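Local coordinates for protein 4-amino-4-deoxy-L-arabinose transferase or related glycosyltransferases of PMT family (PDB 5EZM) that probably transfers 4-amino-4-deoxy-L-arabinose from a polyprenyl phosphate carrier to lipid A, as a zinc-binding integral membrane glycosyltransferase of the GT-C fold, at residues D74-R79 with Y252-R257; V201-K206 with V245-W250. All blocks are in the same frame, centred on the assembly; numbering follows the deposited sequence.

Contact 1: D74-R79 with Y252-R257; sequences DWVTIR and YLVSVR. With MPG ([(Z)-octadec-9-enyl] (2R)-2,3-bis(oxidanyl)propanoate), chain B; MPG ([(Z)-octadec-9-enyl] (2R)-2,3-bis(oxidanyl)propanoate), chain C; MPG ([(Z)-octadec-9-enyl] (2R)-2,3-bis(oxidanyl)propanoate), chain K.
Two backbone N-H groups converge on one carboxylate oxygen. D74 OD1 accepts from V76 N at 3.1 Å, closing an Asx turn, and from T77 N at 3.1 Å, which makes the wider Asx motif. Both donors come from above the carboxylate plane, and the bond from T77 is nearly straight, at 173°. D74 CG stands anti to its backbone N, chi1 -166°.

The same OD1 meets the guanidinium of R257 tip to tip. This salt bridge is long, 3.7 Å from D74 OD1 to R257 NH1. The oxygen lies in the guanidinium plane, at its edge, and the two planes are 57° apart.

Here the loop between helix 58-72 and strand 79-80 of this GT-C membrane protein packs on the last turns of helix 236-257.

The apolar part centres on V76. V76 CG1, anti to the backbone N, lies 3.7 Å from L253 CB and 3.8 Å from V254 CB. R257 crosses V76 at about a right angle, with R257 NH1 3.5 Å from V76 CB.

Lipid flanks both segments. C6 of MPG (chain B) lies over the centre of the W75 ring, 3.5 Å from W75 CD2. On the helix, S255 OG touches C8 of MPG (chain K).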
loop_
_atom_site.group_PDB
_atom_site.type_symbol
_atom_site.label_atom_id
_atom_site.label_comp_id
_atom_site.label_asym_id
_atom_site.label_seq_id
_atom_site.Cartn_x
_atom_site.Cartn_y
_atom_site.Cartn_z
ATOM N N ASP A 74 -6.822 18.330 13.948
ATOM C CA ASP A 74 -5.735 19.045 13.283
ATOM C C ASP A 74 -5.360 18.278 12.023
ATOM O O ASP A 74 -4.622 17.292 12.077
ATOM C CB ASP A 74 -4.541 19.196 14.220
ATOM C CG ASP A 74 -3.523 20.201 13.715
ATOM O OD1 ASP A 74 -3.534 20.526 12.511
ATOM O OD2 ASP A 74 -2.702 20.666 14.531
ATOM N N TRP A 75 -5.868 18.731 10.879
ATOM C CA TRP A 75 -5.575 18.112 9.594
ATOM C C TRP A 75 -4.328 18.683 8.932
ATOM O O TRP A 75 -4.053 18.353 7.775
ATOM C CB TRP A 75 -6.766 18.266 8.645
ATOM C CG TRP A 75 -7.957 17.422 8.990
ATOM C CD1 TRP A 75 -8.365 17.038 10.237
ATOM C CD2 TRP A 75 -8.892 16.845 8.068
ATOM N NE1 TRP A 75 -9.499 16.265 10.146
ATOM C CE2 TRP A 75 -9.842 16.132 8.826
ATOM C CE3 TRP A 75 -9.019 16.866 6.675
ATOM C CZ2 TRP A 75 -10.903 15.450 8.237
ATOM C CZ3 TRP A 75 -10.072 16.188 6.094
ATOM C CH2 TRP A 75 -11.000 15.489 6.873
ATOM N N VAL A 76 -3.575 19.529 9.628
ATOM C CA VAL A 76 -2.393 20.180 9.076
ATOM C C VAL A 76 -1.111 19.610 9.675
ATOM O O VAL A 76 -0.219 19.169 8.949
ATOM C CB VAL A 76 -2.462 21.710 9.277
ATOM C CG1 VAL A 76 -1.216 22.377 8.714
ATOM C CG2 VAL A 76 -3.722 22.270 8.637
ATOM N N THR A 77 -1.003 19.614 11.001
ATOM C CA THR A 77 0.195 19.146 11.691
ATOM C C THR A 77 0.042 17.654 11.961
ATOM O O THR A 77 -0.614 17.247 12.923
ATOM C CB THR A 77 0.414 19.933 12.979
ATOM O OG1 THR A 77 0.336 21.337 12.694
ATOM C CG2 THR A 77 1.783 19.619 13.575
ATOM N N ILE A 78 0.651 16.836 11.098
ATOM C CA ILE A 78 0.589 15.388 11.252
ATOM C C ILE A 78 1.346 14.971 12.507
ATOM O O ILE A 78 2.448 15.462 12.785
ATOM C CB ILE A 78 1.162 14.697 10.001
ATOM C CG1 ILE A 78 0.372 15.098 8.759
ATOM C CG2 ILE A 78 1.154 13.187 10.164
ATOM C CD1 ILE A 78 0.993 14.606 7.467
ATOM N N ARG A 79 0.753 14.062 13.279
ATOM C CA ARG A 79 1.367 13.575 14.505
ATOM C C ARG A 79 1.266 12.060 14.589
ATOM O O ARG A 79 0.268 11.464 14.172
ATOM C CB ARG A 79 0.726 14.214 15.741
ATOM C CG ARG A 79 1.088 15.677 15.914
ATOM C CD ARG A 79 0.664 16.212 17.270
ATOM N NE ARG A 79 0.997 17.625 17.403
ATOM C CZ ARG A 79 2.133 18.077 17.923
ATOM N NH1 ARG A 79 3.045 17.223 18.370
ATOM N NH2 ARG A 79 2.359 19.381 17.999
ATOM N N TYR A 252 1.970 25.553 2.816
ATOM C CA TYR A 252 2.083 26.854 3.462
ATOM C C TYR A 252 1.619 26.788 4.909
ATOM O O TYR A 252 2.276 27.331 5.802
ATOM C CB TYR A 252 1.283 27.903 2.691
ATOM C CG TYR A 252 1.286 29.264 3.352
ATOM C CD1 TYR A 252 2.342 30.143 3.163
ATOM C CD2 TYR A 252 0.235 29.667 4.167
ATOM C CE1 TYR A 252 2.353 31.387 3.765
ATOM C CE2 TYR A 252 0.237 30.909 4.775
ATOM C CZ TYR A 252 1.299 31.766 4.569
ATOM O OH TYR A 252 1.310 33.007 5.168
ATOM N N LEU A 253 0.489 26.124 5.163
ATOM C CA LEU A 253 -0.038 26.075 6.523
ATOM C C LEU A 253 0.926 25.362 7.463
ATOM O O LEU A 253 1.265 25.879 8.535
ATOM C CB LEU A 253 -1.408 25.397 6.528
ATOM C CG LEU A 253 -2.548 26.232 5.940
ATOM C CD1 LEU A 253 -3.811 25.397 5.811
ATOM C CD2 LEU A 253 -2.801 27.460 6.793
ATOM N N VAL A 254 1.396 24.177 7.068
ATOM C CA VAL A 254 2.274 23.413 7.947
ATOM C C VAL A 254 3.642 24.079 8.060
ATOM O O VAL A 254 4.314 23.955 9.092
ATOM C CB VAL A 254 2.376 21.954 7.460
ATOM C CG1 VAL A 254 3.302 21.841 6.260
ATOM C CG2 VAL A 254 2.821 21.036 8.592
ATOM N N SER A 255 4.073 24.808 7.025
ATOM C CA SER A 255 5.358 25.499 7.098
ATOM C C SER A 255 5.276 26.721 8.003
ATOM O O SER A 255 6.235 27.038 8.715
ATOM C CB SER A 255 5.823 25.904 5.700
ATOM O OG SER A 255 6.075 24.772 4.890
ATOM N N VAL A 256 4.143 27.426 7.977
ATOM C CA VAL A 256 3.960 28.591 8.838
ATOM C C VAL A 256 3.812 28.158 10.288
ATOM O O VAL A 256 4.507 28.662 11.177
ATOM C CB VAL A 256 2.747 29.417 8.374
ATOM C CG1 VAL A 256 2.284 30.351 9.483
ATOM C CG2 VAL A 256 3.089 30.204 7.120
ATOM N N ARG A 257 2.902 27.215 10.549
ATOM C CA ARG A 257 2.704 26.745 11.916
ATOM C C ARG A 257 3.948 26.053 12.463
ATOM O O ARG A 257 4.229 26.142 13.663
ATOM C CB ARG A 257 1.500 25.805 11.979
ATOM C CG ARG A 257 0.183 26.462 11.603
ATOM C CD ARG A 257 -0.977 25.500 11.797
ATOM N NE ARG A 257 -2.246 26.060 11.342
ATOM C CZ ARG A 257 -3.389 25.381 11.309
ATOM N NH1 ARG A 257 -3.420 24.114 11.705
ATOM N NH2 ARG A 257 -4.500 25.966 10.877
HETATM C C2 MPG B . -13.030 19.927 12.872
HETATM C C3 MPG B . -13.029 19.289 11.488
HETATM C C4 MPG B . -11.800 19.671 10.679
HETATM C C5 MPG B . -12.041 19.556 9.164
HETATM C C6 MPG B . -10.758 19.770 8.347
HETATM C C1 MPG B . -14.408 19.870 13.538
HETATM C C2 MPG C . -14.824 15.698 5.506
HETATM C C3 MPG C . -14.494 16.290 6.870
HETATM C C4 MPG C . -14.523 15.236 7.965
HETATM C C5 MPG C . -14.739 15.835 9.365
HETATM C C6 MPG C . -14.251 14.896 10.481
HETATM C C7 MPG C . -14.426 15.515 11.881
HETATM C C8 MPG C . -13.287 15.107 12.847
HETATM C C9 MPG C . -13.416 15.779 14.237
HETATM C C1 MPG C . -14.642 16.702 4.365
HETATM C C2 MPG K . 5.221 22.270 -3.693
HETATM C C3 MPG K . 4.738 23.467 -2.880
HETATM C C4 MPG K . 5.680 23.779 -1.727
HETATM C C5 MPG K . 5.265 25.006 -0.897
HETATM C C6 MPG K . 6.386 25.442 0.063
HETATM C C7 MPG K . 5.875 26.272 1.256
HETATM C C8 MPG K . 6.992 26.549 2.291
HETATM C C1 MPG K . 4.414 22.052 -4.977
#

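Contact 2: V201-K206 with V245-W250; sequences VAILTK and VITVPW. With MPG ([(Z)-octadec-9-enyl] (2R)-2,3-bis(oxidanyl)propanoate), chain D.
A202 O is the best-held polar atom here, gripped by two backbone donors. It accepts from T205 N at 2.9 Å. It also accepts from K206 N at 2.9 Å. The neighbouring carbonyl, V201 O, takes the hydroxyl of T205, one turn further on, with T205 OG1 2.9 Å from V201 O. That donor sits above the carbonyl plane, 41° out of it.

Across the helices the packing is apolar and led by L204. Its CG stands anti to its own carbonyl carbon, chi1 -71°, and the two methyl branches part over helix 236-257. L204 CD1 touches the backbone at I246 O and lies 4.0 Å from I246 CG2. L204 CD2 lies near T247 O and 4.2 Å from W250 CE3, meeting the indole obliquely. T247 CG2 comes 3.9 Å from I203 CB, and these side chains cross obliquely. T247 OG1 turns back to M243 O of its own helix, and W250 NE1 bonds to V76 O.

Helix 236-257 is kinked at P249, which has no N-H to give; W250 N also lacks a bond to the turn before. The short axes approach to 8.9 Å at 31°, with the same N-to-C sense. This buried pairing is consistent with two transmembrane helices of the GT-C membrane domain.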
loop_
_atom_site.group_PDB
_atom_site.type_symbol
_atom_site.label_atom_id
_atom_site.label_comp_id
_atom_site.label_asym_id
_atom_site.label_seq_id
_atom_site.Cartn_x
_atom_site.Cartn_y
_atom_site.Cartn_z
ATOM N N VAL A 201 -2.780 15.940 -6.227
ATOM C CA VAL A 201 -3.151 14.995 -5.176
ATOM C C VAL A 201 -1.990 14.056 -4.872
ATOM O O VAL A 201 -1.720 13.733 -3.707
ATOM C CB VAL A 201 -4.418 14.217 -5.578
ATOM C CG1 VAL A 201 -4.794 13.222 -4.490
ATOM C CG2 VAL A 201 -5.569 15.173 -5.859
ATOM N N ALA A 202 -1.276 13.615 -5.912
ATOM C CA ALA A 202 -0.143 12.719 -5.705
ATOM C C ALA A 202 0.951 13.396 -4.891
ATOM O O ALA A 202 1.558 12.773 -4.009
ATOM C CB ALA A 202 0.403 12.239 -7.050
ATOM N N ILE A 203 1.222 14.673 -5.174
ATOM C CA ILE A 203 2.199 15.411 -4.379
ATOM C C ILE A 203 1.740 15.496 -2.931
ATOM O O ILE A 203 2.536 15.324 -1.999
ATOM C CB ILE A 203 2.445 16.807 -4.985
ATOM C CG1 ILE A 203 3.053 16.680 -6.385
ATOM C CG2 ILE A 203 3.345 17.629 -4.075
ATOM C CD1 ILE A 203 3.333 18.010 -7.061
ATOM N N LEU A 204 0.443 15.741 -2.717
ATOM C CA LEU A 204 -0.111 15.717 -1.368
ATOM C C LEU A 204 -0.187 14.316 -0.784
ATOM O O LEU A 204 -0.592 14.169 0.373
ATOM C CB LEU A 204 -1.502 16.351 -1.356
ATOM C CG LEU A 204 -1.544 17.867 -1.541
ATOM C CD1 LEU A 204 -2.981 18.364 -1.590
ATOM C CD2 LEU A 204 -0.774 18.552 -0.427
ATOM N N THR A 205 0.179 13.288 -1.545
ATOM C CA THR A 205 0.189 11.917 -1.051
ATOM C C THR A 205 1.585 11.450 -0.652
ATOM O O THR A 205 1.756 10.863 0.420
ATOM C CB THR A 205 -0.396 10.973 -2.107
ATOM O OG1 THR A 205 -1.789 11.259 -2.281
ATOM C CG2 THR A 205 -0.224 9.520 -1.684
ATOM N N LYS A 206 2.599 11.707 -1.491
ATOM C CA LYS A 206 3.943 11.238 -1.166
ATOM C C LYS A 206 5.033 12.169 -1.693
ATOM O O LYS A 206 6.155 11.719 -1.950
ATOM C CB LYS A 206 4.162 9.824 -1.704
ATOM C CG LYS A 206 5.097 8.980 -0.858
ATOM C CD LYS A 206 5.275 7.599 -1.456
ATOM C CE LYS A 206 6.334 6.806 -0.717
ATOM N NZ LYS A 206 6.643 5.547 -1.442
ATOM N N VAL A 245 -2.729 25.409 -6.801
ATOM C CA VAL A 245 -3.883 25.652 -5.940
ATOM C C VAL A 245 -4.198 24.423 -5.101
ATOM O O VAL A 245 -4.636 24.540 -3.950
ATOM C CB VAL A 245 -5.093 26.092 -6.788
ATOM C CG1 VAL A 245 -6.384 26.010 -5.977
ATOM C CG2 VAL A 245 -4.882 27.509 -7.316
ATOM N N ILE A 246 -3.955 23.228 -5.637
ATOM C CA ILE A 246 -4.270 22.021 -4.879
ATOM C C ILE A 246 -3.216 21.750 -3.809
ATOM O O ILE A 246 -3.547 21.451 -2.655
ATOM C CB ILE A 246 -4.440 20.825 -5.832
ATOM C CG1 ILE A 246 -5.689 21.020 -6.686
ATOM C CG2 ILE A 246 -4.532 19.525 -5.050
ATOM C CD1 ILE A 246 -5.931 19.910 -7.667
ATOM N N THR A 247 -1.932 21.858 -4.157
ATOM C CA THR A 247 -0.879 21.433 -3.238
ATOM C C THR A 247 -0.461 22.512 -2.246
ATOM O O THR A 247 -0.245 22.212 -1.066
ATOM C CB THR A 247 0.359 20.981 -4.016
ATOM O OG1 THR A 247 0.890 22.089 -4.753
ATOM C CG2 THR A 247 0.006 19.862 -4.969
ATOM N N VAL A 248 -0.339 23.761 -2.704
ATOM C CA VAL A 248 0.317 24.792 -1.893
ATOM C C VAL A 248 -0.342 25.010 -0.534
ATOM O O VAL A 248 0.388 25.098 0.467
ATOM C CB VAL A 248 0.436 26.098 -2.701
ATOM C CG1 VAL A 248 0.808 27.250 -1.786
ATOM C CG2 VAL A 248 1.476 25.940 -3.795
ATOM N N PRO A 249 -1.677 25.121 -0.416
ATOM C CA PRO A 249 -2.257 25.512 0.887
ATOM C C PRO A 249 -1.777 24.701 2.087
ATOM O O PRO A 249 -1.428 25.291 3.119
ATOM C CB PRO A 249 -3.762 25.344 0.647
ATOM C CG PRO A 249 -3.926 25.634 -0.783
ATOM C CD PRO A 249 -2.724 25.026 -1.450
ATOM N N TRP A 250 -1.733 23.371 1.989
ATOM C CA TRP A 250 -1.278 22.596 3.139
ATOM C C TRP A 250 0.196 22.843 3.425
ATOM O O TRP A 250 0.599 22.931 4.590
ATOM C CB TRP A 250 -1.528 21.104 2.934
ATOM C CG TRP A 250 -0.942 20.280 4.051
ATOM C CD1 TRP A 250 -1.488 20.063 5.285
ATOM C CD2 TRP A 250 0.309 19.582 4.040
ATOM N NE1 TRP A 250 -0.658 19.266 6.039
ATOM C CE2 TRP A 250 0.452 18.958 5.297
ATOM C CE3 TRP A 250 1.319 19.419 3.089
ATOM C CZ2 TRP A 250 1.561 18.184 5.624
ATOM C CZ3 TRP A 250 2.421 18.650 3.416
ATOM C CH2 TRP A 250 2.533 18.043 4.673
HETATM C C2 MPG D . 12.270 14.083 -6.193
HETATM C C3 MPG D . 12.505 12.577 -6.250
HETATM C C4 MPG D . 12.184 11.896 -4.928
HETATM C C5 MPG D . 12.168 10.362 -5.031
HETATM C C6 MPG D . 11.617 9.706 -3.756
HETATM C C7 MPG D . 10.868 8.393 -4.048
HETATM C C8 MPG D . 9.835 8.052 -2.946
HETATM C C9 MPG D . 8.610 7.274 -3.492
HETATM C C1 MPG D . 12.834 14.816 -7.413
#

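Contacts 1 and 2 lie along one helix, 236-257, with centres 13 Å apart. Contact 2 uses its middle and contact 1 its last turns. W250 joins them: W250 NE1 makes a probable hydrogen bond of 2.9 Å to V76 O, so the indole that meets L204 also holds the loop 74-79. I78 CD1 adds packing, 4.1 Å from W250 CZ2. Both contacts stand back from the zinc site. The side chain of W250 is about 10 Å from that of E87, a zinc ligand, and the side chain of V254 is about 12 Å from that of E87. The side chain of I203 is about 7 Å from the bound phosphocholine. MPG lipids touch residues of both contacts.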